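Local coordinates for leucine rich repeat and phosphatase domain containing protein (Entamoeba histolytica, PDB 3EMU) that probably binds phosphorylated substrates as a member of the dual specificity phosphatase family, although its signature loop departs from the usual active-site consensus, at residues V90-G95 / P102-A107; Q113-S116 / N122-Q125; Q15-G20 / R82-K87. All coordinates share one frame; numbering follows the deposited sequence. Where two conformers were deposited one is given.

Contact 1 of 3, residues V90-G95 / P102-A107; sequences VLIISG and PAIVIA. With SO4 (sulfate ion), chain B.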
loop_
_atom_site.group_PDB
_atom_site.type_symbol
_atom_site.label_atom_id
_atom_site.label_comp_id
_atom_site.label_asym_id
_atom_site.label_seq_id
_atom_site.Cartn_x
_atom_site.Cartn_y
_atom_site.Cartn_z
ATOM N N VAL A 90 4.778 -6.415 6.374
ATOM C CA VAL A 90 3.883 -5.271 6.655
ATOM C C VAL A 90 2.572 -5.509 5.887
ATOM O O VAL A 90 2.574 -5.892 4.690
ATOM C CB VAL A 90 4.525 -3.915 6.290
ATOM C CG1 VAL A 90 4.924 -3.894 4.809
ATOM C CG2 VAL A 90 3.610 -2.747 6.633
ATOM N N LEU A 91 1.459 -5.277 6.578
ATOM C CA LEU A 91 0.136 -5.448 5.971
ATOM C C LEU A 91 -0.479 -4.097 5.739
ATOM O O LEU A 91 -0.596 -3.298 6.670
ATOM C CB LEU A 91 -0.768 -6.291 6.875
ATOM C CG LEU A 91 -2.253 -6.415 6.457
ATOM C CD1 LEU A 91 -2.415 -7.026 5.044
ATOM C CD2 LEU A 91 -2.946 -7.253 7.517
ATOM N N ILE A 92 -0.872 -3.820 4.493
ATOM C CA ILE A 92 -1.356 -2.471 4.172
ATOM C C ILE A 92 -2.863 -2.540 3.901
ATOM O O ILE A 92 -3.299 -3.306 3.055
ATOM C CB ILE A 92 -0.575 -1.841 2.976
ATOM C CG1 ILE A 92 0.934 -1.790 3.326
ATOM C CG2 ILE A 92 -1.121 -0.432 2.615
ATOM C CD1 ILE A 92 1.855 -2.107 2.162
ATOM N N ILE A 93 -3.657 -1.780 4.653
ATOM C CA ILE A 93 -5.110 -1.983 4.586
ATOM C C ILE A 93 -5.882 -0.673 4.501
ATOM O O ILE A 93 -5.441 0.360 5.027
ATOM C CB ILE A 93 -5.658 -2.844 5.764
ATOM C CG1 ILE A 93 -5.609 -2.060 7.064
ATOM C CG2 ILE A 93 -4.937 -4.132 5.929
ATOM C CD1 ILE A 93 -6.398 -2.758 8.232
ATOM N N SER A 94 -6.977 -0.706 3.749
ATOM C CA SER A 94 -7.997 0.356 3.795
ATOM C C SER A 94 -9.347 -0.336 4.115
ATOM O O SER A 94 -9.390 -1.569 4.174
ATOM C CB SER A 94 -8.047 1.153 2.479
ATOM O OG SER A 94 -8.163 0.271 1.395
ATOM N N GLY A 95 -10.418 0.439 4.344
ATOM C CA GLY A 95 -11.739 -0.115 4.749
ATOM C C GLY A 95 -12.220 -1.264 3.866
ATOM O O GLY A 95 -12.429 -2.391 4.350
ATOM N N PRO A 102 -4.473 -0.022 -2.204
ATOM C CA PRO A 102 -3.723 -0.318 -3.437
ATOM C C PRO A 102 -2.951 0.896 -4.007
ATOM O O PRO A 102 -1.854 0.701 -4.538
ATOM C CB PRO A 102 -4.806 -0.787 -4.414
ATOM C CG PRO A 102 -5.940 -1.334 -3.478
ATOM C CD PRO A 102 -5.891 -0.431 -2.286
ATOM N N ALA A 103 -3.518 2.105 -3.891
ATOM C CA ALA A 103 -2.842 3.331 -4.314
ATOM C C ALA A 103 -1.495 3.500 -3.578
ATOM O O ALA A 103 -0.479 3.810 -4.209
ATOM C CB ALA A 103 -3.732 4.564 -4.120
ATOM N N ILE A 104 -1.487 3.269 -2.265
ATOM C CA ILE A 104 -0.253 3.308 -1.492
ATOM C C ILE A 104 0.761 2.271 -1.966
ATOM O O ILE A 104 1.966 2.564 -2.029
ATOM C CB ILE A 104 -0.507 3.170 0.061
ATOM C CG1 ILE A 104 -1.152 4.425 0.617
ATOM C CG2 ILE A 104 0.801 2.888 0.865
ATOM C CD1 ILE A 104 -0.296 5.677 0.473
ATOM N N VAL A 105 0.299 1.049 -2.229
ATOM C CA VAL A 105 1.188 -0.020 -2.675
ATOM C C VAL A 105 1.818 0.331 -4.037
ATOM O O VAL A 105 3.004 0.071 -4.281
ATOM C CB VAL A 105 0.472 -1.424 -2.695
ATOM C CG1 VAL A 105 1.274 -2.470 -3.446
ATOM C CG2 VAL A 105 0.193 -1.935 -1.247
ATOM N N ILE A 106 1.016 0.923 -4.916
ATOM C CA ILE A 106 1.517 1.430 -6.160
ATOM C C ILE A 106 2.649 2.496 -5.967
ATOM O O ILE A 106 3.704 2.346 -6.572
ATOM C CB ILE A 106 0.398 1.953 -7.046
ATOM C CG1 ILE A 106 -0.499 0.778 -7.496
ATOM C CG2 ILE A 106 0.985 2.720 -8.265
ATOM C CD1 ILE A 106 -1.749 1.189 -8.304
ATOM N N ALA A 107 2.400 3.549 -5.172
ATOM C CA ALA A 107 3.401 4.553 -4.861
ATOM C C ALA A 107 4.713 3.901 -4.388
ATOM O O ALA A 107 5.826 4.255 -4.860
ATOM C CB ALA A 107 2.882 5.515 -3.825
HETATM S S SO4 B . -11.126 1.831 0.408
HETATM O O1 SO4 B . -10.206 0.797 -0.100
HETATM O O2 SO4 B . -10.646 3.180 0.284
HETATM O O3 SO4 B . -12.309 1.726 -0.428
HETATM O O4 SO4 B . -11.369 1.614 1.815
#

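Contact 2 of 3, residues Q113-S116 / N122-Q125; sequences QRLS and NKVQ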
loop_
_atom_site.group_PDB
_atom_site.type_symbol
_atom_site.label_atom_id
_atom_site.label_comp_id
_atom_site.label_asym_id
_atom_site.label_seq_id
_atom_site.Cartn_x
_atom_site.Cartn_y
_atom_site.Cartn_z
ATOM N N GLN A 113 10.944 -0.129 -7.072
ATOM C CA GLN A 113 11.339 -0.952 -8.200
ATOM C C GLN A 113 11.420 -0.098 -9.430
ATOM O O GLN A 113 11.429 -0.629 -10.505
ATOM C CB GLN A 113 10.328 -2.088 -8.416
ATOM C CG GLN A 113 10.284 -3.007 -7.232
ATOM C CD GLN A 113 9.425 -4.220 -7.465
ATOM O OE1 GLN A 113 8.441 -4.165 -8.218
ATOM N NE2 GLN A 113 9.779 -5.332 -6.821
ATOM N N ARG A 114 11.462 1.225 -9.260
ATOM C CA ARG A 114 11.476 2.184 -10.382
ATOM C C ARG A 114 10.500 1.794 -11.480
ATOM O O ARG A 114 10.904 1.474 -12.629
ATOM C CB ARG A 114 12.893 2.414 -10.999
ATOM C CG ARG A 114 13.717 1.162 -11.289
ATOM C CD ARG A 114 15.173 1.569 -11.689
ATOM N NE ARG A 114 15.216 2.575 -12.761
ATOM C CZ ARG A 114 15.563 2.302 -14.024
ATOM N NH1 ARG A 114 15.922 1.065 -14.377
ATOM N NH2 ARG A 114 15.559 3.263 -14.944
ATOM N N LEU A 115 9.213 1.842 -11.143
ATOM C CA LEU A 115 8.206 1.600 -12.141
ATOM C C LEU A 115 7.517 2.909 -12.432
ATOM O O LEU A 115 7.365 3.789 -11.564
ATOM C CB LEU A 115 7.208 0.523 -11.667
ATOM C CG LEU A 115 7.841 -0.814 -11.289
ATOM C CD1 LEU A 115 6.783 -1.805 -10.827
ATOM C CD2 LEU A 115 8.628 -1.411 -12.484
ATOM N N SER A 116 7.105 3.071 -13.672
ATOM C CA SER A 116 6.194 4.140 -13.968
ATOM C C SER A 116 4.867 3.883 -13.204
ATOM O O SER A 116 4.632 2.773 -12.701
ATOM C CB SER A 116 5.951 4.204 -15.473
ATOM O OG SER A 116 5.445 2.967 -15.904
ATOM N N ASN A 122 -0.321 -1.897 -13.282
ATOM C CA ASN A 122 -0.588 -3.175 -13.923
ATOM C C ASN A 122 -0.096 -4.385 -13.148
ATOM O O ASN A 122 -0.775 -5.432 -13.099
ATOM C CB ASN A 122 0.051 -3.222 -15.298
ATOM C CG ASN A 122 -0.631 -2.330 -16.275
ATOM O OD1 ASN A 122 -0.059 -2.003 -17.304
ATOM N ND2 ASN A 122 -1.858 -1.925 -15.980
ATOM N N LYS A 123 1.110 -4.257 -12.602
ATOM C CA LYS A 123 1.642 -5.245 -11.721
ATOM C C LYS A 123 0.722 -5.528 -10.507
ATOM O O LYS A 123 0.480 -6.690 -10.176
ATOM C CB LYS A 123 3.047 -4.823 -11.241
ATOM C CG LYS A 123 3.595 -5.729 -10.117
ATOM C CD LYS A 123 5.128 -5.638 -9.943
ATOM C CE LYS A 123 5.649 -6.752 -8.981
ATOM N NZ LYS A 123 7.152 -7.031 -9.131
ATOM N N VAL A 124 0.256 -4.491 -9.818
ATOM C CA VAL A 124 -0.654 -4.703 -8.702
ATOM C C VAL A 124 -1.982 -5.310 -9.200
ATOM O O VAL A 124 -2.456 -6.332 -8.674
ATOM C CB VAL A 124 -0.929 -3.408 -7.899
ATOM C CG1 VAL A 124 -2.060 -3.639 -6.857
ATOM C CG2 VAL A 124 0.358 -2.921 -7.204
ATOM N N GLN A 125 -2.545 -4.701 -10.241
ATOM C CA GLN A 125 -3.759 -5.217 -10.826
ATOM C C GLN A 125 -3.681 -6.708 -11.123
ATOM O O GLN A 125 -4.623 -7.455 -10.817
ATOM C CB GLN A 125 -4.141 -4.457 -12.083
ATOM C CG GLN A 125 -5.457 -4.973 -12.680
ATOM C CD GLN A 125 -5.817 -4.262 -13.965
ATOM O OE1 GLN A 125 -5.049 -4.292 -14.942
ATOM N NE2 GLN A 125 -6.964 -3.574 -13.970
#

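Contact 3 of 3, residues Q15-G20 / R82-K87; sequences QYIHLG and RSIQRK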
loop_
_atom_site.group_PDB
_atom_site.type_symbol
_atom_site.label_atom_id
_atom_site.label_comp_id
_atom_site.label_asym_id
_atom_site.label_seq_id
_atom_site.Cartn_x
_atom_site.Cartn_y
_atom_site.Cartn_z
ATOM N N GLN A 15 7.664 -9.872 -1.580
ATOM C CA GLN A 15 8.028 -10.378 -0.276
ATOM C C GLN A 15 7.969 -9.304 0.794
ATOM O O GLN A 15 8.393 -8.170 0.573
ATOM C CB GLN A 15 9.422 -11.012 -0.335
ATOM C CG GLN A 15 9.916 -11.487 1.009
ATOM C CD GLN A 15 11.398 -11.879 0.976
ATOM O OE1 GLN A 15 12.251 -11.151 0.406
ATOM N NE2 GLN A 15 11.717 -13.035 1.594
ATOM N N TYR A 16 7.412 -9.669 1.954
ATOM C CA TYR A 16 7.164 -8.729 3.082
ATOM C C TYR A 16 5.979 -7.740 2.935
ATOM O O TYR A 16 5.652 -7.038 3.881
ATOM C CB TYR A 16 8.437 -7.943 3.432
ATOM C CG TYR A 16 9.637 -8.810 3.700
ATOM C CD1 TYR A 16 9.559 -9.887 4.593
ATOM C CD2 TYR A 16 10.847 -8.572 3.048
ATOM C CE1 TYR A 16 10.653 -10.703 4.834
ATOM C CE2 TYR A 16 11.940 -9.366 3.278
ATOM C CZ TYR A 16 11.846 -10.432 4.171
ATOM O OH TYR A 16 12.956 -11.222 4.405
ATOM N N ILE A 17 5.363 -7.675 1.757
ATOM C CA ILE A 17 4.329 -6.687 1.460
ATOM C C ILE A 17 2.994 -7.380 1.166
ATOM O O ILE A 17 2.855 -8.176 0.202
ATOM C CB ILE A 17 4.697 -5.854 0.196
ATOM C CG1 ILE A 17 6.097 -5.217 0.318
ATOM C CG2 ILE A 17 3.588 -4.823 -0.156
ATOM C CD1 ILE A 17 6.240 -4.147 1.383
ATOM N N HIS A 18 1.994 -7.031 1.984
ATOM C CA HIS A 18 0.670 -7.642 1.860
ATOM C C HIS A 18 -0.385 -6.551 1.774
ATOM O O HIS A 18 -0.331 -5.530 2.464
ATOM C CB HIS A 18 0.425 -8.604 3.022
ATOM C CG HIS A 18 1.473 -9.681 3.167
ATOM N ND1 HIS A 18 1.259 -10.998 2.784
ATOM C CD2 HIS A 18 2.719 -9.650 3.710
ATOM C CE1 HIS A 18 2.324 -11.726 3.081
ATOM N NE2 HIS A 18 3.230 -10.930 3.627
ATOM N N LEU A 19 -1.326 -6.786 0.881
ATOM C CA LEU A 19 -2.412 -5.873 0.607
ATOM C C LEU A 19 -3.765 -6.478 1.110
ATOM O O LEU A 19 -4.116 -7.621 0.762
ATOM C CB LEU A 19 -2.465 -5.649 -0.889
ATOM C CG LEU A 19 -3.446 -4.620 -1.398
ATOM C CD1 LEU A 19 -3.268 -3.289 -0.668
ATOM C CD2 LEU A 19 -3.264 -4.498 -2.909
ATOM N N GLY A 20 -4.478 -5.730 1.946
ATOM C CA GLY A 20 -5.747 -6.222 2.495
ATOM C C GLY A 20 -6.819 -5.179 2.862
ATOM O O GLY A 20 -6.697 -3.976 2.555
ATOM N N ARG A 82 11.192 0.324 6.745
ATOM C CA ARG A 82 11.511 -0.120 8.113
ATOM C C ARG A 82 11.151 -1.577 8.363
ATOM O O ARG A 82 11.799 -2.261 9.145
ATOM C CB ARG A 82 10.812 0.739 9.170
ATOM C CG ARG A 82 11.027 0.255 10.601
ATOM C CD ARG A 82 10.389 1.197 11.621
ATOM N NE ARG A 82 9.077 0.773 12.124
ATOM C CZ ARG A 82 8.179 1.609 12.659
ATOM N NH1 ARG A 82 8.428 2.906 12.743
ATOM N NH2 ARG A 82 7.019 1.161 13.109
ATOM N N SER A 83 10.117 -2.081 7.691
ATOM C CA SER A 83 9.669 -3.436 7.966
ATOM C C SER A 83 10.455 -4.433 7.117
ATOM O O SER A 83 10.744 -5.557 7.551
ATOM C CB SER A 83 8.119 -3.563 7.772
ATOM O OG SER A 83 7.662 -4.914 7.748
ATOM N N ILE A 84 10.738 -4.045 5.880
ATOM C CA ILE A 84 11.597 -4.851 5.013
ATOM C C ILE A 84 12.995 -5.044 5.687
ATOM O O ILE A 84 13.555 -6.140 5.720
ATOM C CB ILE A 84 11.769 -4.178 3.645
ATOM C CG1 ILE A 84 10.473 -4.322 2.812
ATOM C CG2 ILE A 84 12.975 -4.783 2.932
ATOM C CD1 ILE A 84 10.389 -3.466 1.560
ATOM N N GLN A 85 13.501 -3.961 6.261
ATOM C CA GLN A 85 14.734 -3.961 7.006
ATOM C C GLN A 85 14.790 -4.986 8.164
ATOM O O GLN A 85 15.837 -5.603 8.392
ATOM C CB GLN A 85 14.944 -2.561 7.555
ATOM C CG GLN A 85 16.153 -2.437 8.409
ATOM C CD GLN A 85 16.407 -0.982 8.820
ATOM O OE1 GLN A 85 17.404 -0.680 9.475
ATOM N NE2 GLN A 85 15.509 -0.076 8.424
ATOM N N ARG A 86 13.679 -5.151 8.893
ATOM C CA ARG A 86 13.583 -6.124 9.972
ATOM C C ARG A 86 13.390 -7.500 9.412
ATOM O O ARG A 86 13.372 -8.471 10.158
ATOM C CB ARG A 86 12.388 -5.816 10.871
ATOM C CG ARG A 86 12.525 -4.506 11.638
ATOM C CD ARG A 86 11.462 -4.367 12.753
ATOM N NE ARG A 86 10.235 -3.780 12.239
ATOM C CZ ARG A 86 9.800 -2.567 12.535
ATOM N NH1 ARG A 86 10.473 -1.806 13.377
ATOM N NH2 ARG A 86 8.683 -2.114 11.980
ATOM N N LYS A 87 13.228 -7.593 8.096
ATOM C CA LYS A 87 12.867 -8.859 7.474
ATOM C C LYS A 87 11.532 -9.402 8.034
ATOM O O LYS A 87 11.365 -10.609 8.278
ATOM C CB LYS A 87 14.001 -9.861 7.621
ATOM C CG LYS A 87 14.918 -9.902 6.400
ATOM C CD LYS A 87 16.170 -10.760 6.662
ATOM C CE LYS A 87 17.182 -10.678 5.496
ATOM N NZ LYS A 87 17.949 -9.363 5.474
#

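Contact 1 of 3, residues V90-G95 / P102-A107
Strand 90-94 and helix 102-107 run largely against each other, their N-to-C directions 135° apart and their axes 8.6 Å apart at the closest point. The nearest CA atoms are those of Ile-92 and Val-105, 7.7 Å from one another, and no hydrogen bond joins the two backbones. The gap is bridged by branched aliphatic groups instead. Ile-92 has the largest share: its CD1 meets Val-105 CG2 at 3.8 Å, the two side chains crossing at a slant. A first torsion of -58° puts CG1 of Ile-92 beside its own backbone N and CG2 opposite that nitrogen, and this second branch reaches Ile-104 CG2 at 4.2 Å. Ile-104 starts toward the strand, but its far end turns off; Val-42 of strand 36-42 packs against both isoleucines, and Ile-80 of helix 68-85 also covers Ile-92. Between strand and helix lies the phosphate-binding loop of the protein tyrosine phosphatase fold, which passes from the central strand of the sheet to the N-terminus of the helix. Active relatives place a nucleophilic cysteine at its start and an arginine at its end; Ser-94 and Lys-100 appear to occupy those positions here. Ser-94 OG lies between its backbone N and carbonyl carbon, chi1 51°, and donates a hydrogen bond of 2.6 Å to O1 of a sulfate, probably from the crystallisation liquor, sitting where relatives would hold a substrate phosphate, while Ala-101 N bonds to the same hydroxyl and Gly-97 N does so weakly. Gly-95 N approaches sulfate O4 to 2.9 Å. Backbone N of Val-98 and Asn-99, Thr-96 OG1 and Lys-100 NZ complete the anion site, whose negative charge the helix N-terminus would be expected to favour. Ser-94 OG is 4.4 Å from Pro-102 CD.

Contact 2 of 3, residues Q113-S116 / N122-Q125
Lys-123 NZ donates a hydrogen bond to Gln-113 OE1, at 3.3 Å, across the turn between two consecutive helices. The segment 113-116 links helix 100-112 to helix 117-127 as a short loop closed by a serine N-cap, within the helical side of the phosphatase domain. Gln-113 is the first residue to leave helical backbone angles, and Ser-116 takes the N-cap position, its OG weakly bonding Asn-119 N in the first turn of the next helix. The amide is approached in the plane of its carbonyl, on a lone pair, with a C=O...N angle of 116°, so the bond is well placed on the acceptor side, though long. Lys-123 leaves its helix with CG opposite the backbone N, chi1 171°, and continues as an extended chain; Gln-113 has CG opposite its carbonyl carbon, chi1 -63°, and is likewise extended beyond it. The two chains cross at about a right angle, meeting at their polar ends. Ile-14 of strand 11-14 packs on both. The apolar part is slight: Leu-115, aimed at the helix, brings a methyl group alongside the lysine methylenes. Backbones stay well apart, the nearest CA atoms being those of Leu-115 and Lys-123 at 9.5 Å. That methyl, Leu-115 CD1, stands 4.3 Å from Lys-123 CD.

Contact 3 of 3, residues Q15-G20 / R82-K87
Tyr-16 packs on Ile-84 and Lys-87 where the start of strand 17-21 meets the end of helix 68-85, a helix lying against the sheet of the alpha/beta phosphatase fold. The tight part is centred on the tyrosine. Its ring is held between two residues: Gln-15 CG stands over the ring centre, 3.5 Å above the plane, and on the opposite face Lys-87 CA makes a CH-pi contact, 4.2 Å from the centroid and 28° off the normal. The Lys-87 carbonyl also comes near the rim, its O being 3.5 Å from Tyr-16 CE1, and Lys-87 CG is packed closely against the phenol, 3.1 Å from Tyr-16 OH. Lys-87, at positive phi, forms a Schellman motif after the last turn of the helix, its N bonded to Ile-84 O at 2.8 Å, a turn consistent with the lysine backbone lying over the ring. Deeper in, Ile-84 CG1 lies 4.2 Å from Tyr-16 CB, and Ile-84 CD1 touches Ile-17 CD1; Phe-108 and Tyr-112 of helix 100-112 pack against the same isoleucine.

Toward solvent the contact thins out. Beyond its first methylenes the exposed Lys-87 side chain, which crosses the tyrosine obliquely, leads away from the strand and bends at chi4, 75°. No hydrogen bond crosses between the segments. Lys-87 CD is already 4.0 Å from Tyr-16 OH.

Along the chain the contacts close in the order 3, 1, 2. Contacts 1 and 3 have centres about 12 Å apart and share the sheet: strands 17-21 and 89-94 are parallel neighbours, joined by probable hydrogen bonds from Ile-92 N to His-18 O and from Val-90 N to Tyr-16 O. Helix 68-85 of contact 3 is followed, after a short turn, by the strand of contact 1. Contact 2 lies nearer the surface, its centre about 13 Å from that of contact 1 and 17 Å from that of contact 3; Val-124 packs on Val-105 and Ile-106. Contact 1 joins the elements flanking the anion-binding loop, contact 3 packs a helix on the neighbouring strand, and contact 2 spans the next interhelical turn.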